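Local coordinates for RagB/SusD family nutrient uptake outer membrane protein (Bacteroides thetaiotaomicron, PDB 7KV2) that probably binds beta-glucans at the outer membrane of this gut bacterium, as a surface glycan-binding protein of the SusD nutrient-uptake family, at residues R331-D336 with A436-E441; D124-L129 with Y142-V147; S74-D79 with H95-F100; R286-P291 with S392-N397. All coordinates share one frame; numbering follows the deposited sequence.

Contact 1 (R331-D336 with A436-E441)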
loop_
_atom_site.group_PDB
_atom_site.type_symbol
_atom_site.label_atom_id
_atom_site.label_comp_id
_atom_site.label_asym_id
_atom_site.label_seq_id
_atom_site.Cartn_x
_atom_site.Cartn_y
_atom_site.Cartn_z
ATOM N N ARG A 331 -5.154 21.087 -5.453
ATOM C CA ARG A 331 -6.068 20.975 -4.284
ATOM C C ARG A 331 -5.331 21.419 -3.015
ATOM O O ARG A 331 -6.026 21.796 -2.048
ATOM C CB ARG A 331 -6.735 19.594 -4.226
ATOM C CG ARG A 331 -6.119 18.541 -3.314
ATOM C CD ARG A 331 -7.016 17.298 -3.123
ATOM N NE ARG A 331 -7.468 16.759 -4.422
ATOM C CZ ARG A 331 -6.895 15.730 -5.078
ATOM N NH1 ARG A 331 -5.831 15.113 -4.584
ATOM N NH2 ARG A 331 -7.390 15.322 -6.234
ATOM N N TYR A 332 -3.995 21.493 -3.031
ATOM C CA TYR A 332 -3.155 21.922 -1.886
ATOM C C TYR A 332 -3.072 23.445 -1.767
ATOM O O TYR A 332 -2.871 24.128 -2.776
ATOM C CB TYR A 332 -1.719 21.382 -2.002
ATOM C CG TYR A 332 -1.639 19.891 -1.791
ATOM C CD1 TYR A 332 -1.696 19.330 -0.517
ATOM C CD2 TYR A 332 -1.643 19.022 -2.881
ATOM C CE1 TYR A 332 -1.665 17.942 -0.329
ATOM C CE2 TYR A 332 -1.583 17.652 -2.697
ATOM C CZ TYR A 332 -1.629 17.094 -1.420
ATOM O OH TYR A 332 -1.656 15.715 -1.256
ATOM N N SER A 333 -3.109 23.923 -0.530
ATOM C CA SER A 333 -2.648 25.283 -0.156
ATOM C C SER A 333 -1.132 25.407 -0.411
ATOM O O SER A 333 -0.403 24.399 -0.319
ATOM C CB SER A 333 -3.090 25.570 1.255
ATOM O OG SER A 333 -2.317 26.583 1.842
ATOM N N ASN A 334 -0.659 26.603 -0.805
ATOM C CA ASN A 334 0.765 26.952 -1.089
ATOM C C ASN A 334 1.715 26.606 0.072
ATOM O O ASN A 334 2.906 26.353 -0.182
ATOM C CB ASN A 334 0.963 28.470 -1.299
ATOM C CG ASN A 334 0.419 28.946 -2.618
ATOM O OD1 ASN A 334 0.586 28.279 -3.642
ATOM N ND2 ASN A 334 -0.258 30.082 -2.593
ATOM N N ASN A 335 1.233 26.634 1.293
ATOM C CA ASN A 335 2.076 26.373 2.492
ATOM C C ASN A 335 1.826 24.952 3.033
ATOM O O ASN A 335 2.364 24.648 4.113
ATOM C CB ASN A 335 1.796 27.400 3.581
ATOM C CG ASN A 335 0.343 27.341 3.973
ATOM O OD1 ASN A 335 -0.516 27.267 3.100
ATOM N ND2 ASN A 335 0.073 27.345 5.256
ATOM N N ASP A 336 1.053 24.117 2.329
ATOM C CA ASP A 336 0.950 22.680 2.657
ATOM C C ASP A 336 2.244 22.018 2.149
ATOM O O ASP A 336 2.438 21.922 0.869
ATOM C CB ASP A 336 -0.323 22.069 2.081
ATOM C CG ASP A 336 -0.681 20.721 2.665
ATOM O OD1 ASP A 336 0.288 19.919 2.955
ATOM O OD2 ASP A 336 -1.906 20.467 2.852
ATOM N N ALA A 436 1.656 19.505 8.461
ATOM C CA ALA A 436 1.823 19.867 7.031
ATOM C C ALA A 436 2.068 21.367 6.801
ATOM O O ALA A 436 2.235 21.762 5.627
ATOM C CB ALA A 436 0.627 19.382 6.273
ATOM N N GLY A 437 2.149 22.179 7.858
ATOM C CA GLY A 437 2.440 23.623 7.744
ATOM C C GLY A 437 1.182 24.481 7.678
ATOM O O GLY A 437 1.334 25.697 7.433
ATOM N N LEU A 438 -0.009 23.924 7.877
ATOM C CA LEU A 438 -1.280 24.674 7.676
ATOM C C LEU A 438 -1.558 25.421 8.987
ATOM O O LEU A 438 -1.390 24.839 10.086
ATOM C CB LEU A 438 -2.444 23.754 7.288
ATOM C CG LEU A 438 -2.284 23.049 5.936
ATOM C CD1 LEU A 438 -3.417 22.112 5.677
ATOM C CD2 LEU A 438 -2.182 24.045 4.807
ATOM N N VAL A 439 -1.910 26.695 8.904
ATOM C CA VAL A 439 -2.083 27.488 10.162
ATOM C C VAL A 439 -3.541 27.382 10.618
ATOM O O VAL A 439 -3.771 27.454 11.833
ATOM C CB VAL A 439 -1.617 28.943 10.009
ATOM C CG1 VAL A 439 -0.173 29.024 9.534
ATOM C CG2 VAL A 439 -2.530 29.747 9.119
ATOM N N THR A 440 -4.504 27.220 9.712
ATOM C CA THR A 440 -5.946 27.214 10.087
ATOM C C THR A 440 -6.308 25.840 10.639
ATOM O O THR A 440 -6.163 24.861 9.883
ATOM C CB THR A 440 -6.884 27.559 8.922
ATOM O OG1 THR A 440 -6.526 28.851 8.458
ATOM C CG2 THR A 440 -8.351 27.533 9.293
ATOM N N GLU A 441 -6.840 25.773 11.859
ATOM C CA GLU A 441 -7.396 24.527 12.447
ATOM C C GLU A 441 -8.763 24.246 11.836
ATOM O O GLU A 441 -9.434 25.203 11.377
ATOM C CB GLU A 441 -7.424 24.584 13.963
ATOM C CG GLU A 441 -6.029 24.549 14.541
ATOM C CD GLU A 441 -5.938 24.694 16.048
ATOM O OE1 GLU A 441 -6.999 24.588 16.721
ATOM O OE2 GLU A 441 -4.792 24.936 16.527
#
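Leu438 lays its two methyl branches against the side of Asp336, the two side chains meeting at a slant. CD2 of Leu438 reaches to 3.8 Å from Asp336 CB, with Ser333 beside it, while Leu438 CD1 stands 3.6 Å from Asp336 OD2. The other carboxylate oxygen, Asp336 OD1, meets the Ala436 methyl CB at 3.4 Å. Asn335 crosses Leu438 at about a right angle; its CG, set between its own backbone N and carbonyl carbon (chi1 59°), carries the amide across to the other loop. There Asn335 ND2 gives a weak, bent hydrogen bond to Gly437 O, 3.0 Å long with 123° at the hydrogen. The backbones add a CH···O contact from Asp336 CA to Ala436 O at 3.4 Å.

Two helix ends set this geometry. A type I turn from Ser333 to Asp336 delivers Asp336 as the N-cap of helix 337-342, and its OD2 also forms a salt bridge with Arg338. On the other segment, helix 425-435 ends in a Schellman motif at Gly437, where phi is +93° and a CB would collide with Asn335 O. Ala436 O is taken up by Thr337, at the start of the other helix.

The C-terminal end of one helix thus docks on the N-terminal end of another. The carboxylate of Asp336, though flanked by methyls, is probably kept ionised by the helix start and by Arg338.

Contact 2 (D124-L129 with Y142-V147)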
loop_
_atom_site.group_PDB
_atom_site.type_symbol
_atom_site.label_atom_id
_atom_site.label_comp_id
_atom_site.label_asym_id
_atom_site.label_seq_id
_atom_site.Cartn_x
_atom_site.Cartn_y
_atom_site.Cartn_z
ATOM N N ASP A 124 1.827 -23.375 5.932
ATOM C CA ASP A 124 2.984 -24.307 6.071
ATOM C C ASP A 124 3.536 -24.225 7.492
ATOM O O ASP A 124 3.763 -25.286 8.099
ATOM C CB ASP A 124 4.149 -24.005 5.129
ATOM C CG ASP A 124 3.925 -24.359 3.671
ATOM O OD1 ASP A 124 3.026 -25.159 3.378
ATOM O OD2 ASP A 124 4.675 -23.837 2.842
ATOM N N VAL A 125 3.736 -23.014 8.016
ATOM C CA VAL A 125 4.288 -22.829 9.389
ATOM C C VAL A 125 3.337 -23.422 10.436
ATOM O O VAL A 125 3.847 -24.053 11.401
ATOM C CB VAL A 125 4.640 -21.356 9.667
ATOM C CG1 VAL A 125 4.870 -21.100 11.144
ATOM C CG2 VAL A 125 5.863 -20.949 8.850
ATOM N N ILE A 126 2.027 -23.210 10.312
ATOM C CA ILE A 126 1.049 -23.764 11.290
ATOM C C ILE A 126 1.126 -25.301 11.231
ATOM O O ILE A 126 1.039 -25.947 12.302
ATOM C CB ILE A 126 -0.378 -23.259 11.016
ATOM C CG1 ILE A 126 -0.469 -21.734 11.129
ATOM C CG2 ILE A 126 -1.394 -23.950 11.928
ATOM C CD1 ILE A 126 0.072 -21.164 12.434
ATOM N N THR A 127 1.272 -25.856 10.033
ATOM C CA THR A 127 1.367 -27.327 9.801
ATOM C C THR A 127 2.648 -27.812 10.487
ATOM O O THR A 127 2.552 -28.661 11.389
ATOM C CB THR A 127 1.264 -27.674 8.304
ATOM O OG1 THR A 127 -0.065 -27.355 7.886
ATOM C CG2 THR A 127 1.536 -29.130 7.987
ATOM N N TYR A 128 3.791 -27.212 10.175
ATOM C CA TYR A 128 5.083 -27.565 10.810
ATOM C C TYR A 128 4.997 -27.546 12.338
ATOM O O TYR A 128 5.562 -28.472 12.938
ATOM C CB TYR A 128 6.196 -26.639 10.350
ATOM C CG TYR A 128 6.399 -26.647 8.863
ATOM C CD1 TYR A 128 5.938 -27.684 8.071
ATOM C CD2 TYR A 128 7.085 -25.610 8.260
ATOM C CE1 TYR A 128 6.155 -27.685 6.705
ATOM C CE2 TYR A 128 7.314 -25.595 6.899
ATOM C CZ TYR A 128 6.833 -26.626 6.120
ATOM O OH TYR A 128 7.107 -26.600 4.790
ATOM N N LEU A 129 4.342 -26.552 12.949
ATOM C CA LEU A 129 4.216 -26.441 14.431
ATOM C C LEU A 129 3.391 -27.609 15.025
ATOM O O LEU A 129 3.584 -27.890 16.219
ATOM C CB LEU A 129 3.607 -25.087 14.812
ATOM C CG LEU A 129 4.573 -23.897 14.754
ATOM C CD1 LEU A 129 3.820 -22.564 14.719
ATOM C CD2 LEU A 129 5.557 -23.925 15.922
ATOM N N TYR A 142 4.616 -16.999 19.436
ATOM C CA TYR A 142 5.245 -15.889 18.678
ATOM C C TYR A 142 5.248 -16.231 17.183
ATOM O O TYR A 142 4.914 -15.342 16.395
ATOM C CB TYR A 142 6.656 -15.578 19.172
ATOM C CG TYR A 142 7.345 -14.438 18.453
ATOM C CD1 TYR A 142 6.728 -13.199 18.279
ATOM C CD2 TYR A 142 8.627 -14.592 17.950
ATOM C CE1 TYR A 142 7.377 -12.157 17.620
ATOM C CE2 TYR A 142 9.292 -13.558 17.304
ATOM C CZ TYR A 142 8.664 -12.333 17.139
ATOM O OH TYR A 142 9.343 -11.336 16.488
ATOM N N TYR A 143 5.654 -17.438 16.793
ATOM C CA TYR A 143 5.661 -17.879 15.373
ATOM C C TYR A 143 4.237 -17.815 14.825
ATOM O O TYR A 143 4.026 -17.385 13.675
ATOM C CB TYR A 143 6.247 -19.286 15.219
ATOM C CG TYR A 143 7.654 -19.456 15.740
ATOM C CD1 TYR A 143 8.525 -18.375 15.830
ATOM C CD2 TYR A 143 8.134 -20.697 16.141
ATOM C CE1 TYR A 143 9.813 -18.511 16.326
ATOM C CE2 TYR A 143 9.429 -20.851 16.615
ATOM C CZ TYR A 143 10.261 -19.754 16.739
ATOM O OH TYR A 143 11.546 -19.856 17.187
ATOM N N GLU A 144 3.289 -18.303 15.618
ATOM C CA GLU A 144 1.847 -18.319 15.304
ATOM C C GLU A 144 1.349 -16.881 15.139
ATOM O O GLU A 144 0.598 -16.616 14.191
ATOM C CB GLU A 144 1.044 -18.935 16.453
ATOM C CG GLU A 144 1.090 -20.461 16.494
ATOM C CD GLU A 144 0.295 -21.113 17.632
ATOM O OE1 GLU A 144 -0.107 -20.394 18.591
ATOM O OE2 GLU A 144 0.074 -22.337 17.555
ATOM N N ALA A 145 1.680 -15.999 16.069
ATOM C CA ALA A 145 1.255 -14.576 16.001
ATOM C C ALA A 145 1.727 -13.974 14.667
ATOM O O ALA A 145 0.918 -13.314 14.017
ATOM C CB ALA A 145 1.764 -13.805 17.183
ATOM N N GLN A 146 2.961 -14.217 14.244
ATOM C CA GLN A 146 3.492 -13.597 12.994
ATOM C C GLN A 146 2.756 -14.145 11.773
ATOM O O GLN A 146 2.271 -13.341 10.915
ATOM C CB GLN A 146 4.992 -13.827 12.847
ATOM C CG GLN A 146 5.827 -13.223 13.982
ATOM C CD GLN A 146 7.274 -13.616 13.822
ATOM O OE1 GLN A 146 7.958 -13.153 12.907
ATOM N NE2 GLN A 146 7.750 -14.518 14.683
ATOM N N VAL A 147 2.663 -15.471 11.645
ATOM C CA VAL A 147 2.098 -16.048 10.398
ATOM C C VAL A 147 0.579 -15.905 10.374
ATOM O O VAL A 147 0.097 -15.759 9.281
ATOM C CB VAL A 147 2.580 -17.487 10.113
ATOM C CG1 VAL A 147 4.101 -17.540 10.074
ATOM C CG2 VAL A 147 2.005 -18.505 11.096
#
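Val125, Ile126 and Leu129 meet Tyr143, Glu144 and Val147 along the buried seam of a helical hairpin: helices 110-130 and 137-162 follow each other in the chain and pack antiparallel. Such pairs are the building style of the tetratricopeptide-like, helix-rich SusD fold. The local axes come within 10.0 Å, and their N-to-C directions differ by 160°. The facing residues are spaced four apart on both helices, Val125 and Leu129 on one, Tyr143 and Val147 on the other.

At the Val125 end Val147 does most of the touching. Its CG1 rests 3.8 Å from Val125 CG1, and Val147 CG2 lies 3.5 Å from Ile126 CD1; Ile126 and Val147 slide past each other in opposite directions. The chi2 of Ile126, -53°, folds CD1 round into this position. At the other end Leu129 spreads its two methyls. CD1 of Leu129 touches the aliphatic part of Glu144, at 3.9 Å from Glu144 CG, the two chains meeting at an angle.

Other parts of the fold flank the seam. Helix 43-53 covers Val125 through Ala49 and Val50, and Asp43 takes the hydroxyl of Tyr143 in a hydrogen bond that helps to hold the far end of the ring. Arg140 reaches back to Leu129 O, a polar tie between the same two helices beside an otherwise apolar contact.

Against Tyr143, Leu129 stands at about a right angle: its CD1 is 4.1 Å from Tyr143 CB, and its CD2 comes to the ring edge, near the ring plane, 4.1 Å from Tyr143 CD2.

Contact 3 (S74-D79 with H95-F100)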
loop_
_atom_site.group_PDB
_atom_site.type_symbol
_atom_site.label_atom_id
_atom_site.label_comp_id
_atom_site.label_asym_id
_atom_site.label_seq_id
_atom_site.Cartn_x
_atom_site.Cartn_y
_atom_site.Cartn_z
ATOM N N SER A 74 -4.706 0.138 -6.365
ATOM C CA SER A 74 -5.905 0.873 -5.890
ATOM C C SER A 74 -5.857 2.334 -6.353
ATOM O O SER A 74 -6.916 2.862 -6.751
ATOM C CB SER A 74 -6.144 0.687 -4.419
ATOM O OG SER A 74 -5.167 1.357 -3.627
ATOM N N ASP A 75 -4.714 3.025 -6.260
ATOM C CA ASP A 75 -4.726 4.489 -6.517
ATOM C C ASP A 75 -5.144 4.783 -7.956
ATOM O O ASP A 75 -5.712 5.852 -8.159
ATOM C CB ASP A 75 -3.396 5.152 -6.142
ATOM C CG ASP A 75 -3.210 5.273 -4.631
ATOM O OD1 ASP A 75 -4.207 5.604 -3.912
ATOM O OD2 ASP A 75 -2.067 5.067 -4.164
ATOM N N ILE A 76 -4.828 3.929 -8.930
ATOM C CA ILE A 76 -5.205 4.214 -10.343
ATOM C C ILE A 76 -6.745 4.246 -10.419
ATOM O O ILE A 76 -7.263 4.833 -11.391
ATOM C CB ILE A 76 -4.571 3.227 -11.339
ATOM C CG1 ILE A 76 -4.995 1.775 -11.089
ATOM C CG2 ILE A 76 -3.064 3.418 -11.357
ATOM C CD1 ILE A 76 -4.395 0.720 -11.995
ATOM N N MET A 77 -7.474 3.624 -9.474
ATOM C CA MET A 77 -8.966 3.591 -9.521
ATOM C C MET A 77 -9.585 4.778 -8.782
ATOM O O MET A 77 -10.867 4.954 -8.792
ATOM C CB MET A 77 -9.512 2.257 -8.994
ATOM C CG MET A 77 -8.953 1.093 -9.769
ATOM S SD MET A 77 -9.831 -0.484 -9.445
ATOM C CE MET A 77 -9.003 -1.017 -7.943
ATOM N N ALA A 78 -8.751 5.653 -8.204
ATOM C CA ALA A 78 -9.284 6.827 -7.474
ATOM C C ALA A 78 -9.142 8.092 -8.332
ATOM O O ALA A 78 -9.291 8.025 -9.577
ATOM C CB ALA A 78 -8.584 6.935 -6.131
ATOM N N ASP A 79 -8.788 9.230 -7.718
ATOM C CA ASP A 79 -8.949 10.576 -8.319
ATOM C C ASP A 79 -7.647 11.386 -8.193
ATOM O O ASP A 79 -7.725 12.633 -8.270
ATOM C CB ASP A 79 -10.143 11.302 -7.692
ATOM C CG ASP A 79 -10.099 11.442 -6.187
ATOM O OD1 ASP A 79 -9.485 10.580 -5.527
ATOM O OD2 ASP A 79 -10.773 12.358 -5.655
ATOM N N HIS A 95 -5.282 0.393 -17.168
ATOM C CA HIS A 95 -6.176 1.378 -17.839
ATOM C C HIS A 95 -7.631 0.907 -17.715
ATOM O O HIS A 95 -8.538 1.725 -17.345
ATOM C CB HIS A 95 -5.721 1.567 -19.281
ATOM C CG HIS A 95 -4.444 2.280 -19.404
ATOM N ND1 HIS A 95 -4.378 3.658 -19.244
ATOM C CD2 HIS A 95 -3.194 1.843 -19.687
ATOM C CE1 HIS A 95 -3.122 4.029 -19.437
ATOM N NE2 HIS A 95 -2.370 2.957 -19.731
ATOM N N LEU A 96 -7.867 -0.384 -17.904
ATOM C CA LEU A 96 -9.245 -0.904 -17.772
ATOM C C LEU A 96 -9.753 -0.756 -16.337
ATOM O O LEU A 96 -10.883 -0.250 -16.144
ATOM C CB LEU A 96 -9.292 -2.353 -18.254
ATOM C CG LEU A 96 -8.903 -2.599 -19.706
ATOM C CD1 LEU A 96 -9.053 -4.096 -19.993
ATOM C CD2 LEU A 96 -9.753 -1.809 -20.670
ATOM N N MET A 97 -8.971 -1.141 -15.322
ATOM C CA MET A 97 -9.401 -0.999 -13.921
ATOM C C MET A 97 -9.729 0.471 -13.616
ATOM O O MET A 97 -10.675 0.749 -12.862
ATOM C CB MET A 97 -8.271 -1.428 -12.987
ATOM C CG MET A 97 -8.009 -2.902 -13.006
ATOM S SD MET A 97 -6.363 -3.299 -12.288
ATOM C CE MET A 97 -6.602 -2.722 -10.611
ATOM N N MET A 98 -8.889 1.380 -14.098
ATOM C CA MET A 98 -9.023 2.820 -13.799
ATOM C C MET A 98 -10.377 3.321 -14.331
ATOM O O MET A 98 -11.010 4.138 -13.653
ATOM C CB MET A 98 -7.860 3.597 -14.424
ATOM C CG MET A 98 -8.023 5.088 -14.355
ATOM S SD MET A 98 -8.867 5.786 -15.797
ATOM C CE MET A 98 -8.327 7.491 -15.812
ATOM N N ASN A 99 -10.781 2.841 -15.503
ATOM C CA ASN A 99 -12.040 3.264 -16.167
ATOM C C ASN A 99 -13.199 2.303 -15.841
ATOM O O ASN A 99 -14.211 2.350 -16.561
ATOM C CB ASN A 99 -11.783 3.415 -17.669
ATOM C CG ASN A 99 -12.845 4.244 -18.347
ATOM O OD1 ASN A 99 -13.402 5.145 -17.724
ATOM N ND2 ASN A 99 -13.139 3.912 -19.602
ATOM N N PHE A 100 -13.083 1.489 -14.798
ATOM C CA PHE A 100 -14.147 0.585 -14.271
ATOM C C PHE A 100 -14.679 -0.328 -15.400
ATOM O O PHE A 100 -15.899 -0.588 -15.403
ATOM C CB PHE A 100 -15.266 1.410 -13.615
ATOM C CG PHE A 100 -14.742 2.467 -12.677
ATOM C CD1 PHE A 100 -13.788 2.134 -11.719
ATOM C CD2 PHE A 100 -15.141 3.784 -12.774
ATOM C CE1 PHE A 100 -13.254 3.104 -10.884
ATOM C CE2 PHE A 100 -14.607 4.758 -11.938
ATOM C CZ PHE A 100 -13.661 4.416 -11.000
#
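Met77 and Met97 cross obliquely, each chain bent at its last torsion, and their terminal methyls meet, CE to CE, at 4.0 Å. Nearer its own backbone, Met77 CG lies 3.6 Å from Met97 O. Ile76 CD1 adds a looser touch to Met97 CE. Met98 turns elsewhere: its CG is anti to the backbone N (chi1 171°), and this carries CG past Ile76 O at 3.1 Å before the rest of the chain leads away. Phe100 presents its edge, with CZ 3.6 Å from Met77 O near the ring plane, while one face covers Met98 O.

The type I turn from Asp75 to Ala78, after helix 70-75, thus packs on the end of helix 92-98, where Phe100, with positive phi, is the C-prime residue of a Schellman motif. Phe161 and Tyr464 also pack on Met77. An alanine in place of Met77 would probably open a gap beside Met97 CE and leave that methyl freer to turn.

Across the contact, then, the segments rely on dispersion and on carbonyls facing carbon-bound hydrogens; polar ties come from outside, where Arg485 hydrogen-bonds both Ala78 O and Met98 O.

Contact 4 (R286-P291 with S392-N397)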
loop_
_atom_site.group_PDB
_atom_site.type_symbol
_atom_site.label_atom_id
_atom_site.label_comp_id
_atom_site.label_asym_id
_atom_site.label_seq_id
_atom_site.Cartn_x
_atom_site.Cartn_y
_atom_site.Cartn_z
ATOM N N ARG A 286 17.800 -8.505 -7.476
ATOM C CA ARG A 286 16.482 -8.730 -8.125
ATOM C C ARG A 286 16.691 -8.465 -9.629
ATOM O O ARG A 286 17.472 -7.537 -9.984
ATOM C CB ARG A 286 15.377 -7.874 -7.501
ATOM C CG ARG A 286 13.982 -8.246 -7.975
ATOM C CD ARG A 286 12.915 -7.288 -7.489
ATOM N NE ARG A 286 11.559 -7.859 -7.488
ATOM C CZ ARG A 286 10.508 -7.320 -6.863
ATOM N NH1 ARG A 286 10.658 -6.177 -6.200
ATOM N NH2 ARG A 286 9.331 -7.929 -6.874
ATOM N N ASP A 287 16.046 -9.269 -10.478
ATOM C CA ASP A 287 16.318 -9.295 -11.941
ATOM C C ASP A 287 15.050 -9.707 -12.686
ATOM O O ASP A 287 14.113 -10.247 -12.042
ATOM C CB ASP A 287 17.454 -10.268 -12.303
ATOM C CG ASP A 287 18.337 -9.796 -13.448
ATOM O OD1 ASP A 287 18.036 -8.740 -14.057
ATOM O OD2 ASP A 287 19.347 -10.480 -13.709
ATOM N N TRP A 288 15.064 -9.516 -14.011
ATOM C CA TRP A 288 13.948 -9.916 -14.913
ATOM C C TRP A 288 13.602 -11.378 -14.641
ATOM O O TRP A 288 12.398 -11.686 -14.460
ATOM C CB TRP A 288 14.360 -9.674 -16.369
ATOM C CG TRP A 288 14.967 -8.315 -16.519
ATOM C CD1 TRP A 288 16.285 -8.012 -16.729
ATOM C CD2 TRP A 288 14.277 -7.061 -16.340
ATOM N NE1 TRP A 288 16.452 -6.652 -16.752
ATOM C CE2 TRP A 288 15.238 -6.041 -16.532
ATOM C CE3 TRP A 288 12.938 -6.704 -16.102
ATOM C CZ2 TRP A 288 14.898 -4.686 -16.467
ATOM C CZ3 TRP A 288 12.608 -5.366 -16.024
ATOM C CH2 TRP A 288 13.574 -4.376 -16.217
ATOM N N GLY A 289 14.651 -12.212 -14.577
ATOM C CA GLY A 289 14.584 -13.666 -14.366
ATOM C C GLY A 289 14.541 -14.065 -12.894
ATOM O O GLY A 289 14.189 -15.225 -12.664
ATOM N N SER A 290 14.845 -13.156 -11.945
ATOM C CA SER A 290 14.833 -13.404 -10.473
ATOM C C SER A 290 13.940 -12.400 -9.733
ATOM O O SER A 290 14.419 -11.649 -8.881
ATOM C CB SER A 290 16.244 -13.374 -9.922
ATOM O OG SER A 290 17.108 -14.184 -10.705
ATOM N N PRO A 291 12.615 -12.354 -10.011
ATOM C CA PRO A 291 11.742 -11.359 -9.377
ATOM C C PRO A 291 11.503 -11.552 -7.865
ATOM O O PRO A 291 11.034 -10.632 -7.216
ATOM C CB PRO A 291 10.401 -11.519 -10.130
ATOM C CG PRO A 291 10.430 -12.961 -10.641
ATOM C CD PRO A 291 11.894 -13.231 -10.954
ATOM N N SER A 392 19.448 -2.410 -12.515
ATOM C CA SER A 392 19.265 -1.099 -11.837
ATOM C C SER A 392 17.764 -0.783 -11.737
ATOM O O SER A 392 17.343 -0.190 -10.690
ATOM C CB SER A 392 20.037 0.010 -12.532
ATOM O OG SER A 392 19.419 0.387 -13.759
ATOM N N GLU A 393 16.979 -1.248 -12.717
ATOM C CA GLU A 393 15.547 -0.899 -12.860
ATOM C C GLU A 393 14.722 -1.568 -11.758
ATOM O O GLU A 393 13.645 -1.053 -11.431
ATOM C CB GLU A 393 15.031 -1.315 -14.247
ATOM C CG GLU A 393 15.797 -0.675 -15.398
ATOM C CD GLU A 393 15.086 -0.701 -16.743
ATOM O OE1 GLU A 393 14.336 -1.691 -17.009
ATOM O OE2 GLU A 393 15.268 0.269 -17.530
ATOM N N LEU A 394 15.158 -2.715 -11.238
ATOM C CA LEU A 394 14.347 -3.501 -10.282
ATOM C C LEU A 394 14.915 -3.393 -8.868
ATOM O O LEU A 394 14.368 -4.092 -7.964
ATOM C CB LEU A 394 14.336 -4.968 -10.748
ATOM C CG LEU A 394 13.735 -5.206 -12.141
ATOM C CD1 LEU A 394 13.857 -6.668 -12.570
ATOM C CD2 LEU A 394 12.277 -4.778 -12.223
ATOM N N ASN A 395 15.948 -2.593 -8.644
ATOM C CA ASN A 395 16.637 -2.660 -7.326
ATOM C C ASN A 395 16.684 -1.314 -6.629
ATOM O O ASN A 395 17.745 -1.002 -6.078
ATOM C CB ASN A 395 18.036 -3.281 -7.404
ATOM C CG ASN A 395 17.907 -4.774 -7.547
ATOM O OD1 ASN A 395 17.388 -5.447 -6.642
ATOM N ND2 ASN A 395 18.274 -5.267 -8.726
ATOM N N TRP A 396 15.582 -0.562 -6.622
ATOM C CA TRP A 396 15.508 0.677 -5.803
ATOM C C TRP A 396 15.364 0.292 -4.316
ATOM O O TRP A 396 14.739 -0.696 -4.027
ATOM C CB TRP A 396 14.339 1.534 -6.273
ATOM C CG TRP A 396 14.550 2.022 -7.657
ATOM C CD1 TRP A 396 14.031 1.489 -8.809
ATOM C CD2 TRP A 396 15.395 3.112 -8.043
ATOM N NE1 TRP A 396 14.484 2.211 -9.873
ATOM C CE2 TRP A 396 15.348 3.185 -9.443
ATOM C CE3 TRP A 396 16.168 4.054 -7.339
ATOM C CZ2 TRP A 396 16.055 4.147 -10.154
ATOM C CZ3 TRP A 396 16.860 5.005 -8.050
ATOM C CH2 TRP A 396 16.809 5.049 -9.434
ATOM N N ASN A 397 15.941 1.095 -3.422
ATOM C CA ASN A 397 15.977 0.833 -1.969
ATOM C C ASN A 397 14.700 1.381 -1.286
ATOM O O ASN A 397 14.545 1.124 -0.081
ATOM C CB ASN A 397 17.250 1.437 -1.345
ATOM C CG ASN A 397 17.303 2.950 -1.345
ATOM O OD1 ASN A 397 16.285 3.632 -1.501
ATOM N ND2 ASN A 397 18.503 3.517 -1.183
#
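The indole of Trp288 takes Leu394 on one face and Glu393 at its edge. Leu394 CD1 makes a CH-pi contact, 3.8 Å from the centroid of the six-membered ring and 19° off its normal. At the rim, Glu393 OE1 is 2.9 Å from Trp288 CH2, near the ring plane, with the carboxylate turned 75° against the indole. Leu394 CD1 also presses on the backbone, 3.3 Å from Asp287 C. A second flat group, the guanidinium of Arg286, has Pro291 CA at its edge; NE gives a weak bond to Pro291 O, and Asp61 and Gly296 O hold NH1. The chain leading there is extended, its CG anti to the backbone N (chi1 -170°), and Arg286 CD passes Leu394 O at 3.5 Å.

The third flat group, the Asn395 amide, reads the backbone of Arg286 in both directions. Arg286 N donates to Asn395 OD1 at 3.2 Å, in the carbonyl plane and on a lone pair; Asn395 ND2 returns a 2.7 Å bond to Arg286 O, somewhat tilted. Gly296 N also bonds OD1, and Ser391 O also accepts from ND2, so the amide is fixed in rotation. A leucine here would take away both amide partners of Arg286 N and O and would probably leave the two loops less firmly held to each other.

Two loops are thus joined by a buried amide and, beside it, an exposed tryptophan: the reciprocal amide-backbone pairing sets Arg286 against Asn395, and the CH-pi contact of Leu394 adds an apolar grip alongside.

In the fold
Contacts 2 and 3 are buried and essentially apolar, but differ in kind: contact 2 joins two long helices side by side, contact 3 a turn after one short helix to the closing turn of another. Contacts 1 and 4 link loops, are partly exposed, and carry the hydrogen bonds, a single weak one in contact 1 and a reciprocal pair in contact 4. Contact 3 lies nearest the chain's centre, about 15 Å away, while contacts 1 and 2 sit on opposite flanks, 46 Å apart between centres. Contacts 1 and 3 touch through Arg331 and Asp79. The segments of contacts 1 and 4 alternate along the chain, all within its C-terminal half.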